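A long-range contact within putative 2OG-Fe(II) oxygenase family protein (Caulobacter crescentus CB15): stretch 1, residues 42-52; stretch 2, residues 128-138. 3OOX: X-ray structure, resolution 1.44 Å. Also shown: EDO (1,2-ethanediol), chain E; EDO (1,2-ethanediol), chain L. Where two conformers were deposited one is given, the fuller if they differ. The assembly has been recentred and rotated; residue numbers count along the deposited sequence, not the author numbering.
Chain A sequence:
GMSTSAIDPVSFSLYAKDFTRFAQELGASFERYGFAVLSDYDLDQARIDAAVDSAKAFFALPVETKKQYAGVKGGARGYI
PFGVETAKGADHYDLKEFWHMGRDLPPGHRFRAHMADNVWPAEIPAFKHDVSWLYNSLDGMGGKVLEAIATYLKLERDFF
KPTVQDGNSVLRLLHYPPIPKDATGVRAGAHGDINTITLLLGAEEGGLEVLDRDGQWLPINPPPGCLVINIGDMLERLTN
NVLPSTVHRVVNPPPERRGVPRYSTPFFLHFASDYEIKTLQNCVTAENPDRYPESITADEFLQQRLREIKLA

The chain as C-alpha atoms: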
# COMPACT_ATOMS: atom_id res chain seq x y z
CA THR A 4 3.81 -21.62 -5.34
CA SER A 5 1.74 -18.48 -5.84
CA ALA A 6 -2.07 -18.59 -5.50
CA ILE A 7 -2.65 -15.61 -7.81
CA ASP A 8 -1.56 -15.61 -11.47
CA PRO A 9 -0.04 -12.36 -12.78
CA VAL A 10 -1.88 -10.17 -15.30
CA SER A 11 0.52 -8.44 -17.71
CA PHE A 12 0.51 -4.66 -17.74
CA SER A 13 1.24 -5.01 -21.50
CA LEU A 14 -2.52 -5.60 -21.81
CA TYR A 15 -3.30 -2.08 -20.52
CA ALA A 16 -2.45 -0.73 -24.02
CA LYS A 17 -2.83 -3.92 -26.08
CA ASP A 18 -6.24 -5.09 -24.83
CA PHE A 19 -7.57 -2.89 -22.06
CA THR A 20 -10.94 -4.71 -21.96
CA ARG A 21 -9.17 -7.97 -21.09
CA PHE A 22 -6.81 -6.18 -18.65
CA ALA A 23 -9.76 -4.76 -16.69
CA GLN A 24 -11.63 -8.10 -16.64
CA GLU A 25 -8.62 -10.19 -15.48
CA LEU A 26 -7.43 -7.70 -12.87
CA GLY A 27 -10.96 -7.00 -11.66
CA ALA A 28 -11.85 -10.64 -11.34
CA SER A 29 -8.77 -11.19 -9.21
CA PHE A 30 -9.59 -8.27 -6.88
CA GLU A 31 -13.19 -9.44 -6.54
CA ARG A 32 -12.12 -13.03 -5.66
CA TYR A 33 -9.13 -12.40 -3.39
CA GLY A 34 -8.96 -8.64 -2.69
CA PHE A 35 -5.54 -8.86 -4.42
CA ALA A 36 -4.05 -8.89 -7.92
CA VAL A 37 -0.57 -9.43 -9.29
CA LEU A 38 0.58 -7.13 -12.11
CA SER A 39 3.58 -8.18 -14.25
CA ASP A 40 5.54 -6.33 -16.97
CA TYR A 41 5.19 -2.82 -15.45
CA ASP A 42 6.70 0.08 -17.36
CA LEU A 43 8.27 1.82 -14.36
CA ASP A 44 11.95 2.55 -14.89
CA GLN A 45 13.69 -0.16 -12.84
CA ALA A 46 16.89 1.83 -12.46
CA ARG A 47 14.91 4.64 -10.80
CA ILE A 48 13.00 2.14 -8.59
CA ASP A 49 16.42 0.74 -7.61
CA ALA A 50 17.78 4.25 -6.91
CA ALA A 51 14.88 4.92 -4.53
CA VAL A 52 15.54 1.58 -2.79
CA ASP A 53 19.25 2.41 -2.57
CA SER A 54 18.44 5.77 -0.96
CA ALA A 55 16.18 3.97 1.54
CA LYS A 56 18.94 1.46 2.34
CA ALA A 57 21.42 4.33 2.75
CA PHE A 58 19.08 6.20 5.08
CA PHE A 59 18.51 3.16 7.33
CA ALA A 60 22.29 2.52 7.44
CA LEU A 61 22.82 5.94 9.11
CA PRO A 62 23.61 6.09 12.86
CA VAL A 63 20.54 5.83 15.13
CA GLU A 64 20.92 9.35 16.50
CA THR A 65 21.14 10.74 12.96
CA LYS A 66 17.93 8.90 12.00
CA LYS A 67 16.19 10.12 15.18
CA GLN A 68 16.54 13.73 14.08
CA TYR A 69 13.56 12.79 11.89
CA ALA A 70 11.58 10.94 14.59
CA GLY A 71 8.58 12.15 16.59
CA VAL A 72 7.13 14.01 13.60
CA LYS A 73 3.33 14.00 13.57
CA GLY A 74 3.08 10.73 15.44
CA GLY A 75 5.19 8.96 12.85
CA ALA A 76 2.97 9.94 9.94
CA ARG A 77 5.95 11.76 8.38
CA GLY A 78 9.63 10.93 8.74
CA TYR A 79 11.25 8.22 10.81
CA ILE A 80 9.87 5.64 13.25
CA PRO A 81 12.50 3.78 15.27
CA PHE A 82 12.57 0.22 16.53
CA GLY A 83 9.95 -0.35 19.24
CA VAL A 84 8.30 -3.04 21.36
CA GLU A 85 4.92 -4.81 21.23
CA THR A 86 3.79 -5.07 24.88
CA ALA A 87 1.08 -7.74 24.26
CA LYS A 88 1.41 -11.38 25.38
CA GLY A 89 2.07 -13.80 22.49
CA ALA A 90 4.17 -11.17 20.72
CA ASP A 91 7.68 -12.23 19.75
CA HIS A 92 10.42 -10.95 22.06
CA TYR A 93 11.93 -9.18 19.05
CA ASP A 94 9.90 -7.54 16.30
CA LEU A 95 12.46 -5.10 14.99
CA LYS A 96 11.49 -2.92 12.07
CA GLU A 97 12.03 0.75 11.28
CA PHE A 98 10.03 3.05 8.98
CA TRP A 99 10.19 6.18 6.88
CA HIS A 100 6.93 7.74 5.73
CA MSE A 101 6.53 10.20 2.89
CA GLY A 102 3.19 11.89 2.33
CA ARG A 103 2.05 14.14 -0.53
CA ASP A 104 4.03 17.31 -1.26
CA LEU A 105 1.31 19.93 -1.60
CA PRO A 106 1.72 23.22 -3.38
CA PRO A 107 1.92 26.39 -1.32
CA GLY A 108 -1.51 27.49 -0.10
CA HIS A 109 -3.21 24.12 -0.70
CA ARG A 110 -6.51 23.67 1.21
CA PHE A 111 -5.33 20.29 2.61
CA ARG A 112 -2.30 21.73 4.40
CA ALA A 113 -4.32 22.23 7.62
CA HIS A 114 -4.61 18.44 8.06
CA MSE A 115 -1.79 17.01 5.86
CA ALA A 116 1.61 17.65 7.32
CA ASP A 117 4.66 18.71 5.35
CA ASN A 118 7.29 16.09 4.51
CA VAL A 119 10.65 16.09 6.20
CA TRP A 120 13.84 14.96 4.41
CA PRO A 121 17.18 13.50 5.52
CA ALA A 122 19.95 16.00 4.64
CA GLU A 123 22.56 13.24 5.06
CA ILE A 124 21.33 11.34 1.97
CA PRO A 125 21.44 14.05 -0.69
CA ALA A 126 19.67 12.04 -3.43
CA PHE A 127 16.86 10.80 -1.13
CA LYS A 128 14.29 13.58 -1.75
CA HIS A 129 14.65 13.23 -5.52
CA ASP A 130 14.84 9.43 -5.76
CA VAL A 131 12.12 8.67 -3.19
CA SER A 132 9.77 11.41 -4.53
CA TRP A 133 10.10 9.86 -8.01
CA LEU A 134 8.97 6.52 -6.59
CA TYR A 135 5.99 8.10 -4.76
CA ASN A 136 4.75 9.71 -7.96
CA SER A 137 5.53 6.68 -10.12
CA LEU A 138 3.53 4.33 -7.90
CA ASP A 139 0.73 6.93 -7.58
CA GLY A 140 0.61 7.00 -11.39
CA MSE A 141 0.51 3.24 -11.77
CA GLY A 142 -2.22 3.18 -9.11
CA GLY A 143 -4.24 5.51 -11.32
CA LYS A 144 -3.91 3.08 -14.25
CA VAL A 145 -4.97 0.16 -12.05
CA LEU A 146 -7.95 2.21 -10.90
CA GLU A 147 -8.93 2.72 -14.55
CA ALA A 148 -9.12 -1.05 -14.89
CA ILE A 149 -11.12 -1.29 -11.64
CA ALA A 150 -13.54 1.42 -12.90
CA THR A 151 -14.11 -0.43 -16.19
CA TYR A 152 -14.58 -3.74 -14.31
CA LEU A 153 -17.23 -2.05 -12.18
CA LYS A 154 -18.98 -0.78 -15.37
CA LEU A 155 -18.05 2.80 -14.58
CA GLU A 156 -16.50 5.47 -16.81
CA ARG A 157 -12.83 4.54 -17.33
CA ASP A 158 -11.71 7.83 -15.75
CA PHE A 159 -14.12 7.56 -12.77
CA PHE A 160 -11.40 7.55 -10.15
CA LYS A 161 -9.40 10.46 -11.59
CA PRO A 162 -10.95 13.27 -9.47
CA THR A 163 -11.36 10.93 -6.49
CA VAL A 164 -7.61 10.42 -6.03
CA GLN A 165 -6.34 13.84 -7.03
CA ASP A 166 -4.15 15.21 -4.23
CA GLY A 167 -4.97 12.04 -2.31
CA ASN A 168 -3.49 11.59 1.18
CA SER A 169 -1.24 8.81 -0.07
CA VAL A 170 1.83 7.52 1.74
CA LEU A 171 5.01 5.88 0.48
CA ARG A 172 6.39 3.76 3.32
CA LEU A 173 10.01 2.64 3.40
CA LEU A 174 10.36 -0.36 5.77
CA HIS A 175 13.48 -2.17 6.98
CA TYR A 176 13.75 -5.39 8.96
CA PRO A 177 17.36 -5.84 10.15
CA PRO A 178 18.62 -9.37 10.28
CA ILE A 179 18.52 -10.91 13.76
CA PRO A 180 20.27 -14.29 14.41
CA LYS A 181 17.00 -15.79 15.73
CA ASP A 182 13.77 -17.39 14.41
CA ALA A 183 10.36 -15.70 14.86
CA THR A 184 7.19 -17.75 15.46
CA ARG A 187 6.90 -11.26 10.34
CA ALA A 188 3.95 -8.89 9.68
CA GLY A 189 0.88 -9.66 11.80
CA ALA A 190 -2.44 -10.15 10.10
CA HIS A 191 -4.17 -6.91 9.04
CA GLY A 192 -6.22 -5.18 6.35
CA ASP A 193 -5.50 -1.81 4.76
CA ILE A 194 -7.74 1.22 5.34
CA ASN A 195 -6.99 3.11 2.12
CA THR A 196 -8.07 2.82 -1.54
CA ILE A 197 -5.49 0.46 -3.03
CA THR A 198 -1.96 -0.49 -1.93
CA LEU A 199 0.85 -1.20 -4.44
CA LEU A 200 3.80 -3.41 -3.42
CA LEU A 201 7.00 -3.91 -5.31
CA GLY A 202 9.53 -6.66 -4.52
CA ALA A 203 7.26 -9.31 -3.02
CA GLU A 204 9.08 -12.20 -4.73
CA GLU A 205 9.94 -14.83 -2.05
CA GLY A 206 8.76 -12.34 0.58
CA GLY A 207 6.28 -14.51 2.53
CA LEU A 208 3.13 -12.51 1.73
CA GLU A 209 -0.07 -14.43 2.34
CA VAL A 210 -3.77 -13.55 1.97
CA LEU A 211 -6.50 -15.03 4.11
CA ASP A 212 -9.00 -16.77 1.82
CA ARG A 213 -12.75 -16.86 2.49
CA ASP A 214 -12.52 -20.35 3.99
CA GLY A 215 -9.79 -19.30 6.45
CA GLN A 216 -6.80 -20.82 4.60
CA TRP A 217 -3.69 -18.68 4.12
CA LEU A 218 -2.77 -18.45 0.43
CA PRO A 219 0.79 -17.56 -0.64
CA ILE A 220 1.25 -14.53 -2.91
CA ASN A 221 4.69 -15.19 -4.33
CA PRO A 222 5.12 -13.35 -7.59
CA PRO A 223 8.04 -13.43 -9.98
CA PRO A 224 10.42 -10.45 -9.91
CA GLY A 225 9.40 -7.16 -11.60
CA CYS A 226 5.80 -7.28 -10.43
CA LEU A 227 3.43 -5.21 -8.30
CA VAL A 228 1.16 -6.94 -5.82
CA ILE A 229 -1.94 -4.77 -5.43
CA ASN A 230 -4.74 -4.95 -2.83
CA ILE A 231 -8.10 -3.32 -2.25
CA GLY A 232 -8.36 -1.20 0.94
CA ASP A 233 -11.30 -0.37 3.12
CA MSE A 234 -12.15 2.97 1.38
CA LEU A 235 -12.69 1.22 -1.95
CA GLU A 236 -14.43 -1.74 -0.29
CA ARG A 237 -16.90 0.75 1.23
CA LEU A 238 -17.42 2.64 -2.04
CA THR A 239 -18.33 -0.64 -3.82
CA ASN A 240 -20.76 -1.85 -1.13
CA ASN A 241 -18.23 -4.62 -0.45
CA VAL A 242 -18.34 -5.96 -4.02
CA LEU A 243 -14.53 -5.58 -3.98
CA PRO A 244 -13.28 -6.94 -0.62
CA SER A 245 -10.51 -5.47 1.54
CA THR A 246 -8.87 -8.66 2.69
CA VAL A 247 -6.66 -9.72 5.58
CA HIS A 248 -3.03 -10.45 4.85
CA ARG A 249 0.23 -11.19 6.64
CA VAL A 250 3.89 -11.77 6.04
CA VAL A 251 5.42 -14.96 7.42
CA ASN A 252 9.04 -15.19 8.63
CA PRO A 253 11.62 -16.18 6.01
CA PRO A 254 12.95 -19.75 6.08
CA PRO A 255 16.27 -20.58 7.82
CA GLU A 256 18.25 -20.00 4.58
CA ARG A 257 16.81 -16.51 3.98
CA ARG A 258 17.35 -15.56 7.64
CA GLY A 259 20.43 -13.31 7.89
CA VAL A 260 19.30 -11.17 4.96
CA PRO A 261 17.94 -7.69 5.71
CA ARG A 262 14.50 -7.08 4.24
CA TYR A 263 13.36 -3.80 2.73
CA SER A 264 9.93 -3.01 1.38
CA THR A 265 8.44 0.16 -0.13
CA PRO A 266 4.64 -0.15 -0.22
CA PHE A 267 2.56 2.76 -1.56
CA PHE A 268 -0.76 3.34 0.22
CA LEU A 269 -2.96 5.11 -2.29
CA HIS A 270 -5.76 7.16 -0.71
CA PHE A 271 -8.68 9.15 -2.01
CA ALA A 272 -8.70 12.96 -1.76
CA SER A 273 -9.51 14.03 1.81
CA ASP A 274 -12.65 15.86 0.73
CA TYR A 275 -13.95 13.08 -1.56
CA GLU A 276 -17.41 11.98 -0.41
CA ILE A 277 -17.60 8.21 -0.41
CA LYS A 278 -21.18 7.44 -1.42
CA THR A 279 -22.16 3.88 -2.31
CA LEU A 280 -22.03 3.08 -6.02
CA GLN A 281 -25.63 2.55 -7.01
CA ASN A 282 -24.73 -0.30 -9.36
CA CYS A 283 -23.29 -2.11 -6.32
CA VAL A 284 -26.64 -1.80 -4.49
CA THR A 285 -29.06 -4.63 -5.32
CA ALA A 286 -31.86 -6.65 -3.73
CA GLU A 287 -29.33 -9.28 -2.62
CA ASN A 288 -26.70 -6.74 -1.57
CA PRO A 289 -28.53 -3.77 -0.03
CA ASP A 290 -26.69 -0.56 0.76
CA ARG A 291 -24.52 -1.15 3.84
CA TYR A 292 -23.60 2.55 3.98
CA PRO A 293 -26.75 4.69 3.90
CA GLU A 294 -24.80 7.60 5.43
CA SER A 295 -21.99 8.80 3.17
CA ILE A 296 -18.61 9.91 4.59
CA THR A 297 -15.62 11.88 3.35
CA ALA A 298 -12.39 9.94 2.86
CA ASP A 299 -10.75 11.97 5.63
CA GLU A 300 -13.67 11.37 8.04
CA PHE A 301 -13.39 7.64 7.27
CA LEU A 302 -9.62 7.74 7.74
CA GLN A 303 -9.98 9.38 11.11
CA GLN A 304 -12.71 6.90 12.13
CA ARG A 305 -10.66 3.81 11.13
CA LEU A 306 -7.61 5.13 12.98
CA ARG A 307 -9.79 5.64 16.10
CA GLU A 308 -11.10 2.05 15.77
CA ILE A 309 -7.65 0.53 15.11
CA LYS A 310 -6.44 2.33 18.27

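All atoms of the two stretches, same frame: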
# COMPACT_ATOMS: atom_id res chain seq x y z
N ASP A 42 5.84 -0.75 -16.51
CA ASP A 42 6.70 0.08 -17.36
C ASP A 42 7.52 1.07 -16.57
O ASP A 42 8.20 1.93 -17.17
CB ASP A 42 5.87 0.77 -18.47
CG ASP A 42 4.87 1.75 -17.93
OD1 ASP A 42 4.62 1.76 -16.71
OD2 ASP A 42 4.31 2.52 -18.75
N LEU A 43 7.48 0.96 -15.23
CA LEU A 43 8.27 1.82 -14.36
C LEU A 43 9.74 1.58 -14.63
O LEU A 43 10.15 0.45 -14.79
CB LEU A 43 8.00 1.52 -12.89
CG LEU A 43 6.70 1.99 -12.24
CD1 LEU A 43 5.47 1.27 -12.78
CD2 LEU A 43 6.85 1.75 -10.73
N ASP A 44 10.51 2.64 -14.67
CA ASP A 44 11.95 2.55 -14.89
C ASP A 44 12.61 1.84 -13.70
O ASP A 44 12.67 2.42 -12.60
CB ASP A 44 12.50 3.98 -15.04
CG ASP A 44 13.98 4.04 -15.36
OD1 ASP A 44 14.72 3.05 -15.14
OD2 ASP A 44 14.39 5.11 -15.84
N GLN A 45 13.09 0.62 -13.93
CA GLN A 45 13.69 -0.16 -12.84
C GLN A 45 14.92 0.48 -12.23
O GLN A 45 15.15 0.39 -11.02
CB GLN A 45 14.01 -1.58 -13.28
CG GLN A 45 14.33 -2.53 -12.14
CD GLN A 45 13.12 -2.73 -11.24
OE1 GLN A 45 12.04 -3.05 -11.73
NE2 GLN A 45 13.30 -2.56 -9.93
N ALA A 46 15.76 1.13 -13.04
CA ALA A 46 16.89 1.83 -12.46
C ALA A 46 16.49 2.93 -11.46
O ALA A 46 17.17 3.14 -10.46
CB ALA A 46 17.78 2.39 -13.59
N ARG A 47 15.37 3.60 -11.71
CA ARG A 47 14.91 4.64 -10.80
C ARG A 47 14.20 4.03 -9.58
O ARG A 47 14.32 4.58 -8.47
CB ARG A 47 14.04 5.65 -11.52
CG ARG A 47 14.80 6.38 -12.63
CD ARG A 47 13.99 7.52 -13.22
NE ARG A 47 14.03 8.70 -12.36
CZ ARG A 47 13.69 9.93 -12.74
NH1 ARG A 47 13.26 10.16 -13.98
NH2 ARG A 47 13.76 10.93 -11.88
N ILE A 48 13.51 2.90 -9.76
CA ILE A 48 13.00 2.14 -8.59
C ILE A 48 14.21 1.79 -7.71
O ILE A 48 14.24 2.09 -6.51
CB ILE A 48 12.25 0.83 -8.96
CG1 ILE A 48 10.91 1.11 -9.66
CG2 ILE A 48 12.00 -0.07 -7.70
CD1 ILE A 48 10.28 -0.14 -10.23
N ASP A 49 15.24 1.21 -8.35
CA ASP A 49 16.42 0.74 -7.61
C ASP A 49 17.16 1.88 -6.91
O ASP A 49 17.67 1.70 -5.79
CB ASP A 49 17.38 -0.04 -8.53
CG ASP A 49 16.83 -1.38 -8.97
OD1 ASP A 49 15.75 -1.81 -8.51
OD2 ASP A 49 17.51 -2.02 -9.80
N ALA A 50 17.20 3.05 -7.53
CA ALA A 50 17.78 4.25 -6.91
C ALA A 50 17.00 4.67 -5.65
O ALA A 50 17.60 5.05 -4.65
CB ALA A 50 17.83 5.40 -7.88
N ALA A 51 15.68 4.61 -5.72
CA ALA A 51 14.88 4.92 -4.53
C ALA A 51 15.18 3.92 -3.42
O ALA A 51 15.39 4.31 -2.27
CB ALA A 51 13.40 4.94 -4.86
N VAL A 52 15.26 2.64 -3.78
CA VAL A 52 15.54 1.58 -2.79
C VAL A 52 16.94 1.78 -2.21
O VAL A 52 17.15 1.67 -1.00
CB VAL A 52 15.35 0.17 -3.37
CG1 VAL A 52 15.81 -0.90 -2.38
CG2 VAL A 52 13.87 -0.06 -3.78
N LYS A 128 15.52 12.85 -1.40
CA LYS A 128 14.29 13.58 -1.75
C LYS A 128 13.94 13.31 -3.22
O LYS A 128 12.81 12.96 -3.54
CB LYS A 128 14.36 15.08 -1.47
CG LYS A 128 13.10 15.85 -1.91
CD LYS A 128 13.11 17.30 -1.48
CE LYS A 128 11.94 18.06 -2.10
NZ LYS A 128 11.84 19.49 -1.66
N HIS A 129 14.92 13.46 -4.11
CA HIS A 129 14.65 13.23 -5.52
C HIS A 129 14.24 11.78 -5.85
O HIS A 129 13.21 11.54 -6.52
CB HIS A 129 15.87 13.68 -6.36
CG HIS A 129 15.77 13.29 -7.81
ND1 HIS A 129 16.19 12.06 -8.28
CD2 HIS A 129 15.30 13.97 -8.89
CE1 HIS A 129 15.98 12.00 -9.59
NE2 HIS A 129 15.44 13.14 -9.98
N ASP A 130 15.03 10.82 -5.37
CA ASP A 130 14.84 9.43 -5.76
C ASP A 130 13.53 8.90 -5.15
O ASP A 130 12.76 8.22 -5.81
CB ASP A 130 15.99 8.54 -5.29
CG ASP A 130 17.32 8.84 -5.97
OD1 ASP A 130 17.35 9.65 -6.92
OD2 ASP A 130 18.33 8.24 -5.52
N VAL A 131 13.30 9.20 -3.89
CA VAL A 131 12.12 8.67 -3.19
C VAL A 131 10.84 9.38 -3.70
O VAL A 131 9.77 8.76 -3.82
CB VAL A 131 12.30 8.80 -1.66
CG1 VAL A 131 11.03 8.37 -0.89
CG2 VAL A 131 13.45 7.96 -1.17
N SER A 132 10.93 10.69 -3.98
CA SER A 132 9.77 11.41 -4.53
C SER A 132 9.39 10.84 -5.89
O SER A 132 8.21 10.70 -6.20
CB SER A 132 10.02 12.93 -4.63
OG SER A 132 10.15 13.54 -3.36
N TRP A 133 10.38 10.49 -6.72
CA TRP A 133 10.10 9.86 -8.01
C TRP A 133 9.27 8.58 -7.81
O TRP A 133 8.32 8.32 -8.54
CB TRP A 133 11.37 9.54 -8.80
CG TRP A 133 11.07 8.82 -10.10
CD1 TRP A 133 10.85 9.42 -11.34
CD2 TRP A 133 10.91 7.41 -10.31
NE1 TRP A 133 10.59 8.45 -12.28
CE2 TRP A 133 10.60 7.22 -11.69
CE3 TRP A 133 10.99 6.28 -9.48
CZ2 TRP A 133 10.39 5.95 -12.24
CZ3 TRP A 133 10.76 5.02 -10.03
CH2 TRP A 133 10.47 4.87 -11.40
N LEU A 134 9.65 7.79 -6.81
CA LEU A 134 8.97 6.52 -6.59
C LEU A 134 7.52 6.72 -6.12
O LEU A 134 6.61 6.01 -6.57
CB LEU A 134 9.76 5.64 -5.61
CG LEU A 134 9.21 4.21 -5.38
CD1 LEU A 134 9.16 3.38 -6.64
CD2 LEU A 134 10.02 3.46 -4.30
N TYR A 135 7.32 7.70 -5.24
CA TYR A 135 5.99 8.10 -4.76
C TYR A 135 5.07 8.40 -5.97
O TYR A 135 4.00 7.83 -6.13
CB TYR A 135 6.09 9.33 -3.84
CG TYR A 135 4.79 9.83 -3.25
CD1 TYR A 135 3.83 10.45 -4.04
CD2 TYR A 135 4.48 9.63 -1.91
CE1 TYR A 135 2.66 10.90 -3.53
CE2 TYR A 135 3.26 10.08 -1.36
CZ TYR A 135 2.35 10.71 -2.20
OH TYR A 135 1.14 11.12 -1.70
N ASN A 136 5.57 9.27 -6.83
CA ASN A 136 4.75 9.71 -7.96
C ASN A 136 4.60 8.63 -9.02
O ASN A 136 3.54 8.52 -9.67
CB ASN A 136 5.33 11.01 -8.54
CG ASN A 136 5.15 12.19 -7.59
OD1 ASN A 136 6.14 12.86 -7.23
ND2 ASN A 136 3.92 12.44 -7.15
N SER A 137 5.62 7.80 -9.20
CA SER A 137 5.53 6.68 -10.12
C SER A 137 4.50 5.64 -9.70
O SER A 137 3.74 5.13 -10.51
CB SER A 137 6.90 6.03 -10.23
OG SER A 137 6.83 4.92 -11.07
N LEU A 138 4.51 5.30 -8.41
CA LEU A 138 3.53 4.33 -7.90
C LEU A 138 2.13 4.94 -7.86
O LEU A 138 1.15 4.23 -8.09
CB LEU A 138 3.98 3.81 -6.54
CG LEU A 138 5.18 2.87 -6.61
CD1 LEU A 138 5.74 2.60 -5.21
CD2 LEU A 138 4.86 1.57 -7.32
C1 EDO E . 0.33 4.34 -20.23
O1 EDO E . 0.86 5.62 -19.86
C2 EDO E . 1.46 3.32 -20.30
O2 EDO E . 2.03 3.14 -18.99
C1 EDO L . 17.56 16.67 0.71
O1 EDO L . 16.51 17.46 1.27
C2 EDO L . 17.65 15.35 1.43
O2 EDO L . 17.26 14.27 0.57
O HOH W 1 14.26 7.23 -8.02

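This is a helix-to-helix packing contact of mixed character, with a small apolar cluster, built around an arginine stacked on a tryptophan and joined by one bridging water rather than by any clear direct hydrogen bond. The helices 45-52 and 128-138 run at 124° to each other, and their axes approach to 8.0 Å. About 588 Å² is buried, both sides summed.

Trp-133 has the largest covered area of any residue here. The guanidinium of Arg-47 lies flat on it, with centres 3.7 Å apart and planes at 16°. Arg-47 CZ is 3.2 Å from Trp-133 CD1. Further back along the same side chain, Arg-47 CB sits 3.5 Å from the centroid of the six-membered ring of Trp-133, almost on the ring normal, so this is a CH-pi contact. Arg-47 NE and Trp-133 NE1 are 3.4 Å apart, but both are donors, and stacking rather than hydrogen bonding describes the pair. Ile-48 CG1 also reaches Trp-133 CZ3 at 3.9 Å.

The helices come nearest in the register at Ala-51 and Asp-130, whose CA atoms are 4.7 Å apart. The small side chain of Ala-51 fits this close approach: its CB lies 3.5 Å from Asp-130 O and 3.7 Å from Leu-134 CD2. Close by, water 1 donates to Arg-47 O at 2.7 Å and to Asp-130 O at 2.8 Å, linking the two backbones.

Leu-43, two residues before the first helix, extends the apolar packing. Leu-43 CD2 is 4.0 Å from Leu-138 CD2, an apolar contact. Separately, Leu-43 CG lies 3.2 Å from the hydroxyl oxygen Ser-137 OG. Asp-44 caps the helix through a weak bond from Ala-46 N to Asp-44 OD1, 3.0 Å. On the second helix, His-129 ND1 donates to Asp-130 OD1 at 3.0 Å, tying neighbouring side chains together.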